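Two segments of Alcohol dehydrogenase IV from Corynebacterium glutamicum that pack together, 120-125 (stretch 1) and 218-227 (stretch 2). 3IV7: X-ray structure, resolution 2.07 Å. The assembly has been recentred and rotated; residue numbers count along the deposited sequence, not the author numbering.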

# COMPACT_ATOMS: atom_id res chain seq x y z
N THR A 120 3.92 3.60 20.55
CA THR A 120 3.14 3.17 21.72
C THR A 120 1.75 3.83 21.77
O THR A 120 1.04 3.69 22.73
CB THR A 120 3.88 3.50 22.96
OG1 THR A 120 4.16 4.91 22.97
CG2 THR A 120 5.20 2.70 23.03
N THR A 121 1.41 4.62 20.75
CA THR A 121 0.10 5.20 20.65
C THR A 121 -0.45 4.99 19.21
O THR A 121 0.13 4.26 18.44
CB THR A 121 0.10 6.67 20.99
OG1 THR A 121 0.68 7.39 19.93
CG2 THR A 121 0.86 6.97 22.38
N TYR A 122 -1.56 5.65 18.88
CA TYR A 122 -2.22 5.47 17.58
C TYR A 122 -2.19 6.71 16.68
O TYR A 122 -2.91 6.78 15.71
CB TYR A 122 -3.68 5.01 17.79
CG TYR A 122 -3.78 3.84 18.76
CD1 TYR A 122 -3.05 2.67 18.54
CD2 TYR A 122 -4.63 3.89 19.87
CE1 TYR A 122 -3.09 1.61 19.45
CE2 TYR A 122 -4.71 2.82 20.76
CZ TYR A 122 -3.95 1.67 20.54
OH TYR A 122 -3.99 0.63 21.46
N ALA A 123 -1.29 7.64 16.98
CA ALA A 123 -1.21 8.92 16.26
C ALA A 123 -0.67 8.74 14.86
O ALA A 123 -0.93 9.57 13.98
CB ALA A 123 -0.33 9.98 17.09
N GLY A 124 0.08 7.64 14.65
CA GLY A 124 0.56 7.24 13.33
C GLY A 124 1.69 8.04 12.70
O GLY A 124 1.96 7.88 11.49
N SER A 125 2.41 8.85 13.49
CA SER A 125 3.49 9.64 12.94
C SER A 125 4.53 8.75 12.28
O SER A 125 5.17 9.16 11.35
CB SER A 125 4.14 10.55 13.99
OG SER A 125 5.09 11.41 13.37
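Stretch 2 218-227: GRDEALYGAY

Stretch 2 is helical along its whole length, a segment of a longer helix that begins before Gly218 and runs on past Tyr227. The i to i+4 backbone bonds establish this, from Ala222 N to Gly218 O at 2.9 Å through to Tyr227 N to Leu223 O at 3.1 Å, with phi/psi values close to -60/-45 throughout. Stretch 1 has no regular helix or strand over Thr120 to Gly124, so the contact is one of a loop against a helix. The nearest CA atoms across the stretches are Tyr122 CA and Ala226 CA, 5.1 Å apart; the closest contact of Gly124 is its CA with Ala226 O, at 4.4 Å. The two stretches together bury 305 Å².

Tyr122 dominates, with 123 Å² covered by the helix. Its CA-to-CB bond points sideways, but chi1 of -49° (m) brings the end of the side chain nearer, and the ring extends back along the helix from Ala226 toward Arg219. The residues it meets, Arg219, Ala222, Leu223 and Ala226, are spaced by three or four positions, apart from the adjacent pair Ala222 and Leu223, as expected when one side of a helix is used.

Ala226, with 50 Å² covered, lies at the root of this side chain. Its CB points toward stretch 1 and comes 3.8 Å from Tyr122 CB and 3.7 Å from Tyr122 O. One turn earlier, Ala222 also points toward the loop. Its CB lies over one face of the ring, 3.9 Å from the ring centroid and 26° off the normal, a CH-pi geometry, with Tyr122 CZ at 3.5 Å from Ala222 CB.

Leu223, with 38 Å² covered, meets the ring at its edge rather than its face: Leu223 CD1 is 3.7 Å from Tyr122 CE1. The same methyl carbon lies 3.8 Å from Thr121 O, so it also touches the backbone just before the tyrosine.

The far end of the ring is held by polar contacts. Arg219 NH1 donates a hydrogen bond to Tyr122 OH over 3.0 Å with an N-H...acceptor angle of 158°, and the hydroxyl lies near the guanidinium plane, where the N-H bonds point. Water 1 joins Tyr122 OH to Arg219 O, at 2.6 Å from each. At the other end, water 2 donates to Tyr122 O at 2.9 Å and to Ala226 O at 2.7 Å, bridging the backbones of Tyr122 and Ala226, the residues whose CA atoms lie nearest each other.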

# COMPACT_ATOMS: atom_id res chain seq x y z
N GLY A 218 -7.80 -6.68 20.45
CA GLY A 218 -8.15 -5.26 20.27
C GLY A 218 -6.96 -4.36 20.12
O GLY A 218 -6.95 -3.45 19.26
N ARG A 219 -5.94 -4.59 20.94
CA ARG A 219 -4.73 -3.80 20.86
C ARG A 219 -4.01 -3.97 19.51
O ARG A 219 -3.40 -3.01 18.99
CB ARG A 219 -3.81 -4.11 22.00
CG ARG A 219 -4.34 -3.66 23.39
CD ARG A 219 -4.35 -2.20 23.52
NE ARG A 219 -4.60 -1.76 24.88
CZ ARG A 219 -4.63 -0.49 25.26
NH1 ARG A 219 -4.45 0.51 24.38
NH2 ARG A 219 -4.88 -0.20 26.55
N ASP A 220 -4.04 -5.17 18.97
CA ASP A 220 -3.41 -5.42 17.67
C ASP A 220 -4.20 -4.72 16.58
O ASP A 220 -3.63 -4.04 15.75
CB ASP A 220 -3.32 -6.93 17.36
CG ASP A 220 -2.18 -7.63 18.11
OD1 ASP A 220 -1.19 -6.96 18.45
OD2 ASP A 220 -2.26 -8.86 18.25
N GLU A 221 -5.53 -4.84 16.64
CA GLU A 221 -6.39 -4.18 15.65
C GLU A 221 -6.20 -2.68 15.62
O GLU A 221 -6.11 -2.08 14.55
CB GLU A 221 -7.87 -4.54 15.89
CG GLU A 221 -8.24 -5.85 15.28
CD GLU A 221 -9.58 -6.39 15.71
OE1 GLU A 221 -10.17 -5.92 16.71
OE2 GLU A 221 -10.02 -7.36 15.05
N ALA A 222 -6.14 -2.06 16.80
CA ALA A 222 -5.97 -0.63 16.89
C ALA A 222 -4.63 -0.20 16.29
O ALA A 222 -4.55 0.79 15.58
CB ALA A 222 -6.07 -0.16 18.38
N LEU A 223 -3.57 -0.94 16.63
CA LEU A 223 -2.23 -0.59 16.19
C LEU A 223 -2.15 -0.77 14.66
O LEU A 223 -1.61 0.08 13.93
CB LEU A 223 -1.21 -1.49 16.92
CG LEU A 223 0.14 -0.95 17.32
CD1 LEU A 223 0.10 0.47 17.97
CD2 LEU A 223 0.80 -1.95 18.26
N TYR A 224 -2.66 -1.88 14.17
CA TYR A 224 -2.69 -2.13 12.72
C TYR A 224 -3.51 -1.05 12.01
O TYR A 224 -3.09 -0.51 10.97
CB TYR A 224 -3.24 -3.54 12.42
CG TYR A 224 -3.58 -3.79 10.98
CD1 TYR A 224 -2.61 -4.18 10.08
CD2 TYR A 224 -4.88 -3.67 10.52
CE1 TYR A 224 -2.91 -4.40 8.73
CE2 TYR A 224 -5.20 -3.90 9.19
CZ TYR A 224 -4.20 -4.24 8.29
OH TYR A 224 -4.52 -4.48 6.96
N GLY A 225 -4.66 -0.71 12.60
CA GLY A 225 -5.54 0.35 12.06
C GLY A 225 -4.84 1.67 11.98
O GLY A 225 -4.91 2.38 10.97
N ALA A 226 -4.15 2.01 13.04
CA ALA A 226 -3.41 3.23 13.11
C ALA A 226 -2.36 3.31 12.00
O ALA A 226 -2.13 4.37 11.46
CB ALA A 226 -2.72 3.34 14.50
N TYR A 227 -1.72 2.19 11.68
CA TYR A 227 -0.71 2.19 10.63
C TYR A 227 -1.34 2.51 9.27
O TYR A 227 -0.88 3.44 8.57
CB TYR A 227 0.03 0.86 10.56
CG TYR A 227 1.11 0.87 9.49
CD1 TYR A 227 2.22 1.69 9.60
CD2 TYR A 227 0.98 0.09 8.35
CE1 TYR A 227 3.20 1.73 8.59
CE2 TYR A 227 1.95 0.09 7.36
CZ TYR A 227 3.06 0.90 7.49
OH TYR A 227 3.99 0.92 6.46
O HOH W 1 -2.43 -1.32 20.69
O HOH W 2 -2.73 6.71 12.77